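Local coordinates for 223aa long hypothetical arylmalonate decarboxylase (Sulfolobus tokodaii, PDB 2DGD), which is of unknown function but probably acts as an arylmalonate decarboxylase-like lyase of the aspartate/glutamate racemase superfamily, at residues Ile94-Val99 with Glu127-Lys132; Ala174-Cys179 with Val200-Ala205. One frame throughout, in Å; residues are numbered along the deposited sequence.

Contact 1: residues Ile94-Val99 with Glu127-Lys132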
loop_
_atom_site.group_PDB
_atom_site.type_symbol
_atom_site.label_atom_id
_atom_site.label_comp_id
_atom_site.label_asym_id
_atom_site.label_seq_id
_atom_site.Cartn_x
_atom_site.Cartn_y
_atom_site.Cartn_z
ATOM N N ILE A 94 -17.084 33.113 10.969
ATOM C CA ILE A 94 -16.483 34.157 10.156
ATOM C C ILE A 94 -14.993 33.858 10.121
ATOM O O ILE A 94 -14.291 34.080 11.098
ATOM C CB ILE A 94 -16.744 35.554 10.759
ATOM C CG1 ILE A 94 -18.251 35.827 10.768
ATOM C CG2 ILE A 94 -16.030 36.626 9.943
ATOM C CD1 ILE A 94 -18.636 37.133 11.413
ATOM N N PRO A 95 -14.495 33.334 8.987
ATOM C CA PRO A 95 -13.076 32.993 8.838
ATOM C C PRO A 95 -12.072 33.970 9.448
ATOM O O PRO A 95 -11.133 33.545 10.124
ATOM C CB PRO A 95 -12.911 32.811 7.322
ATOM C CG PRO A 95 -14.131 33.453 6.725
ATOM C CD PRO A 95 -15.207 33.163 7.710
ATOM N N GLU A 96 -12.268 35.266 9.228
ATOM C CA GLU A 96 -11.362 36.275 9.770
ATOM C C GLU A 96 -11.278 36.196 11.299
ATOM O O GLU A 96 -10.200 36.310 11.878
ATOM C CB GLU A 96 -11.818 37.669 9.329
ATOM C CG GLU A 96 -10.895 38.788 9.762
ATOM C CD GLU A 96 -10.811 39.901 8.730
ATOM O OE1 GLU A 96 -10.220 39.679 7.643
ATOM O OE2 GLU A 96 -11.340 40.999 9.010
ATOM N N GLU A 97 -12.419 35.996 11.949
ATOM C CA GLU A 97 -12.457 35.888 13.400
ATOM C C GLU A 97 -11.866 34.557 13.861
ATOM O O GLU A 97 -11.335 34.455 14.964
ATOM C CB GLU A 97 -13.897 36.016 13.901
ATOM C CG GLU A 97 -14.544 37.362 13.603
ATOM C CD GLU A 97 -15.908 37.540 14.287
ATOM O OE1 GLU A 97 -16.521 38.623 14.102
ATOM O OE2 GLU A 97 -16.364 36.609 15.006
ATOM N N SER A 98 -11.965 33.539 13.012
ATOM C CA SER A 98 -11.430 32.214 13.319
ATOM C C SER A 98 -9.913 32.315 13.368
ATOM O O SER A 98 -9.265 31.729 14.236
ATOM C CB SER A 98 -11.837 31.209 12.240
ATOM O OG SER A 98 -13.243 31.122 12.124
ATOM N N VAL A 99 -9.355 33.061 12.419
ATOM C CA VAL A 99 -7.917 33.264 12.348
ATOM C C VAL A 99 -7.437 33.883 13.650
ATOM O O VAL A 99 -6.436 33.462 14.219
ATOM C CB VAL A 99 -7.546 34.215 11.197
ATOM C CG1 VAL A 99 -6.062 34.523 11.237
ATOM C CG2 VAL A 99 -7.925 33.593 9.867
ATOM N N GLU A 127 -2.734 46.818 8.759
ATOM C CA GLU A 127 -3.233 47.695 9.811
ATOM C C GLU A 127 -4.350 47.049 10.613
ATOM O O GLU A 127 -4.473 47.252 11.817
ATOM C CB GLU A 127 -3.700 49.022 9.190
ATOM C CG GLU A 127 -4.964 49.644 9.789
ATOM C CD GLU A 127 -6.244 49.261 9.020
ATOM O OE1 GLU A 127 -6.661 48.078 9.075
ATOM O OE2 GLU A 127 -6.831 50.152 8.353
ATOM N N TRP A 128 -5.159 46.250 9.939
ATOM C CA TRP A 128 -6.268 45.586 10.591
ATOM C C TRP A 128 -5.796 44.573 11.627
ATOM O O TRP A 128 -6.402 44.430 12.682
ATOM C CB TRP A 128 -7.150 44.921 9.532
ATOM C CG TRP A 128 -8.258 44.113 10.089
ATOM C CD1 TRP A 128 -8.265 42.765 10.290
ATOM C CD2 TRP A 128 -9.521 44.595 10.542
ATOM N NE1 TRP A 128 -9.457 42.374 10.839
ATOM C CE2 TRP A 128 -10.250 43.476 11.007
ATOM C CE3 TRP A 128 -10.111 45.862 10.604
ATOM C CZ2 TRP A 128 -11.547 43.586 11.528
ATOM C CZ3 TRP A 128 -11.404 45.974 11.124
ATOM C CH2 TRP A 128 -12.106 44.839 11.578
ATOM N N TRP A 129 -4.705 43.885 11.338
ATOM C CA TRP A 129 -4.197 42.899 12.268
ATOM C C TRP A 129 -3.355 43.486 13.387
ATOM O O TRP A 129 -3.298 42.942 14.492
ATOM C CB TRP A 129 -3.424 41.821 11.505
ATOM C CG TRP A 129 -4.369 40.924 10.783
ATOM C CD1 TRP A 129 -4.801 41.048 9.491
ATOM C CD2 TRP A 129 -5.153 39.879 11.371
ATOM N NE1 TRP A 129 -5.816 40.153 9.245
ATOM C CE2 TRP A 129 -6.053 39.424 10.380
ATOM C CE3 TRP A 129 -5.187 39.286 12.646
ATOM C CZ2 TRP A 129 -6.981 38.406 10.623
ATOM C CZ3 TRP A 129 -6.109 38.274 12.888
ATOM C CH2 TRP A 129 -6.995 37.846 11.878
ATOM N N ARG A 130 -2.706 44.604 13.102
ATOM C CA ARG A 130 -1.878 45.263 14.093
ATOM C C ARG A 130 -2.776 45.810 15.199
ATOM O O ARG A 130 -2.466 45.683 16.380
ATOM C CB ARG A 130 -1.098 46.386 13.422
ATOM C CG ARG A 130 -0.193 47.172 14.331
ATOM C CD ARG A 130 0.573 48.191 13.511
ATOM N NE ARG A 130 1.602 47.569 12.676
ATOM C CZ ARG A 130 1.830 47.877 11.398
ATOM N NH1 ARG A 130 1.093 48.800 10.783
ATOM N NH2 ARG A 130 2.818 47.277 10.738
ATOM N N ASN A 131 -3.903 46.402 14.811
ATOM C CA ASN A 131 -4.843 46.958 15.779
ATOM C C ASN A 131 -5.472 45.872 16.632
ATOM O O ASN A 131 -6.069 46.157 17.665
ATOM C CB ASN A 131 -5.945 47.754 15.074
ATOM C CG ASN A 131 -5.430 49.046 14.448
ATOM O OD1 ASN A 131 -6.191 49.791 13.824
ATOM N ND2 ASN A 131 -4.136 49.319 14.611
ATOM N N LYS A 132 -5.349 44.625 16.188
ATOM C CA LYS A 132 -5.895 43.500 16.933
ATOM C C LYS A 132 -4.866 43.022 17.949
ATOM O O LYS A 132 -5.103 42.063 18.673
ATOM C CB LYS A 132 -6.260 42.350 15.997
ATOM C CG LYS A 132 -7.470 42.604 15.131
ATOM C CD LYS A 132 -7.910 41.326 14.423
ATOM C CE LYS A 132 -9.135 41.562 13.546
ATOM N NZ LYS A 132 -9.632 40.307 12.879
#
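Two helices packed on one face of a parallel sheet meet here: E96 and V99, in the first turns of helix 95-105, reach W128 and W129 of helix 119-130 and K132 a little further along. The backbones stay well apart, with CA of E96 and CA of W129 10.1 Å from each other. W129 carries the apolar part. Its six-membered ring leads with CH2, which lies 3.5 Å from V99 CG1, the two side chains crossing at about a right angle. The carbonyl oxygen of E96 comes to the edge of the same ring, near its plane, with E96 O 3.6 Å from W129 CH2. E96 holds CG anti to its backbone N (chi1 -176°), and CG sits 3.7 Å from K132 NZ. The lysine chain, extended beyond CG, brings NZ over the rim of one W129 face, where W128 CD1 also lies. In its five-membered ring NE1 of W129 is hydrogen-bonded to E125. The E96 carboxylate comes close to the W128 indole, but its exact placement is doubtful. The helices before and after strand 110-115 thus pack side by side on the sheet, W129 touching Y176 and I136, as in a Rossmann-like alpha/beta/alpha layered fold.

Contact 2: residues Ala174-Cys179 with Val200-Ala205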
loop_
_atom_site.group_PDB
_atom_site.type_symbol
_atom_site.label_atom_id
_atom_site.label_comp_id
_atom_site.label_asym_id
_atom_site.label_seq_id
_atom_site.Cartn_x
_atom_site.Cartn_y
_atom_site.Cartn_z
ATOM N N ALA A 174 4.261 33.160 13.585
ATOM C CA ALA A 174 3.399 32.456 12.653
ATOM C C ALA A 174 3.179 33.308 11.421
ATOM O O ALA A 174 3.433 34.512 11.437
ATOM C CB ALA A 174 2.058 32.150 13.313
ATOM N N VAL A 175 2.706 32.668 10.359
ATOM C CA VAL A 175 2.407 33.339 9.105
ATOM C C VAL A 175 0.905 33.246 8.877
ATOM O O VAL A 175 0.269 32.245 9.228
ATOM C CB VAL A 175 3.111 32.657 7.915
ATOM C CG1 VAL A 175 2.561 33.196 6.611
ATOM C CG2 VAL A 175 4.615 32.874 7.991
ATOM N N TYR A 176 0.335 34.292 8.296
ATOM C CA TYR A 176 -1.090 34.299 8.003
ATOM C C TYR A 176 -1.274 34.625 6.534
ATOM O O TYR A 176 -0.703 35.594 6.041
ATOM C CB TYR A 176 -1.815 35.344 8.862
ATOM C CG TYR A 176 -3.221 35.668 8.386
ATOM C CD1 TYR A 176 -4.202 34.679 8.297
ATOM C CD2 TYR A 176 -3.566 36.964 8.010
ATOM C CE1 TYR A 176 -5.490 34.974 7.840
ATOM C CE2 TYR A 176 -4.848 37.270 7.555
ATOM C CZ TYR A 176 -5.805 36.270 7.471
ATOM O OH TYR A 176 -7.070 36.572 7.005
ATOM N N ILE A 177 -2.054 33.809 5.831
ATOM C CA ILE A 177 -2.316 34.045 4.414
ATOM C C ILE A 177 -3.788 34.397 4.257
ATOM O O ILE A 177 -4.661 33.544 4.428
ATOM C CB ILE A 177 -1.973 32.800 3.571
ATOM C CG1 ILE A 177 -0.499 32.450 3.756
ATOM C CG2 ILE A 177 -2.228 33.070 2.105
ATOM C CD1 ILE A 177 -0.086 31.157 3.091
ATOM N N ALA A 178 -4.057 35.657 3.925
ATOM C CA ALA A 178 -5.423 36.158 3.777
ATOM C C ALA A 178 -6.162 35.783 2.492
ATOM O O ALA A 178 -5.553 35.421 1.492
ATOM C CB ALA A 178 -5.425 37.670 3.940
ATOM N N CYS A 179 -7.486 35.884 2.561
ATOM C CA CYS A 179 -8.425 35.606 1.469
ATOM C C CYS A 179 -8.771 34.135 1.266
ATOM O O CYS A 179 -7.891 33.281 1.114
ATOM C CB CYS A 179 -7.940 36.201 0.137
ATOM S SG CYS A 179 -9.320 36.603 -0.994
ATOM N N VAL A 200 -1.049 29.832 9.052
ATOM C CA VAL A 200 -2.512 29.854 9.041
ATOM C C VAL A 200 -3.176 30.524 7.845
ATOM O O VAL A 200 -3.005 31.723 7.611
ATOM C CB VAL A 200 -3.045 30.542 10.320
ATOM C CG1 VAL A 200 -4.565 30.540 10.330
ATOM C CG2 VAL A 200 -2.501 29.844 11.546
ATOM N N SER A 201 -3.946 29.752 7.090
ATOM C CA SER A 201 -4.655 30.306 5.943
ATOM C C SER A 201 -6.074 30.549 6.412
ATOM O O SER A 201 -6.543 29.915 7.355
ATOM C CB SER A 201 -4.679 29.327 4.781
ATOM O OG SER A 201 -5.594 28.287 5.043
ATOM N N GLU A 202 -6.764 31.460 5.745
ATOM C CA GLU A 202 -8.118 31.790 6.142
ATOM C C GLU A 202 -9.053 30.589 6.049
ATOM O O GLU A 202 -9.909 30.393 6.921
ATOM C CB GLU A 202 -8.626 32.959 5.297
ATOM C CG GLU A 202 -9.824 33.659 5.887
ATOM C CD GLU A 202 -9.963 35.084 5.399
ATOM O OE1 GLU A 202 -11.038 35.681 5.621
ATOM O OE2 GLU A 202 -8.994 35.610 4.804
ATOM N N ASN A 203 -8.883 29.771 5.013
ATOM C CA ASN A 203 -9.737 28.607 4.855
ATOM C C ASN A 203 -9.497 27.574 5.944
ATOM O O ASN A 203 -10.448 27.019 6.488
ATOM C CB ASN A 203 -9.558 27.981 3.470
ATOM C CG ASN A 203 -10.117 28.854 2.364
ATOM O OD1 ASN A 203 -11.066 29.607 2.578
ATOM N ND2 ASN A 203 -9.541 28.748 1.172
ATOM N N ALA A 204 -8.238 27.317 6.278
ATOM C CA ALA A 204 -7.928 26.343 7.320
ATOM C C ALA A 204 -8.486 26.801 8.672
ATOM O O ALA A 204 -9.018 25.998 9.444
ATOM C CB ALA A 204 -6.430 26.138 7.416
ATOM N N ALA A 205 -8.358 28.095 8.954
ATOM C CA ALA A 205 -8.857 28.653 10.200
ATOM C C ALA A 205 -10.368 28.477 10.262
ATOM O O ALA A 205 -10.919 28.112 11.297
ATOM C CB ALA A 205 -8.500 30.114 10.296
#
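Y176 sets its ring obliquely beside the peptide carbonyl of V200, with CD1 3.3 Å from V200 O, while Y176 OH lies 3.1 Å from E202 OE2, ring and carboxylate planes 39° apart. CG of the tyrosine is anti to the backbone N (chi1 165°), and rotation about the CB-CG bond then sets the turn of the ring. The strands themselves run parallel, Y176 paired with V200 and I177 with S201. V200 N donates to V175 O at 2.8 Å, and I177 N returns a bond of 2.9 Å to V200 O, which Y176 CA also approaches. The ladder then outlasts the strand: E202 N, already in the first turn of helix 202-214, donates to I177 O at 3.2 Å. From that turn the E202 side chain runs out extended beyond CG and takes hold of the backbone just past strand 174-177, C179 N giving a hydrogen bond of 2.7 Å to E202 OE2. The N-H meets the anti side of this oxygen, 29° out of the carboxylate plane. S201 caps the helix, its OG accepting from A204 N at 3.1 Å. The two segments belong to a beta-alpha-beta crossover, strand 174-177, helix 187-195 and strand 199-201. Helix 187-195 covers I177 and S201, helix 95-105 covers Y176 and V200, and strand 110-115 continues the sheet on the other side of strand 174-177.

How the contacts relate
Contact 1 closes before contact 2 opens along the chain, and their centres lie about 10 Å apart in the same half of the molecule, the one built on the four-stranded parallel sheet. They illustrate how layers of an alpha/beta fold are joined: contact 2 is made within the sheet and at the start of helix 202-214, contact 1 within the helical layer above the face bearing Y176 and V200. Y176 links them, with CE1 3.5 Å from V99 CG2 and CE2 3.5 Å from W129 NE1. Beside it P95 packs on E202 and S98 on A205, seating helix 95-105 on helix 202-214. Y176 thus joins the sheet to both helices, 95-105 and 119-130, of that layer.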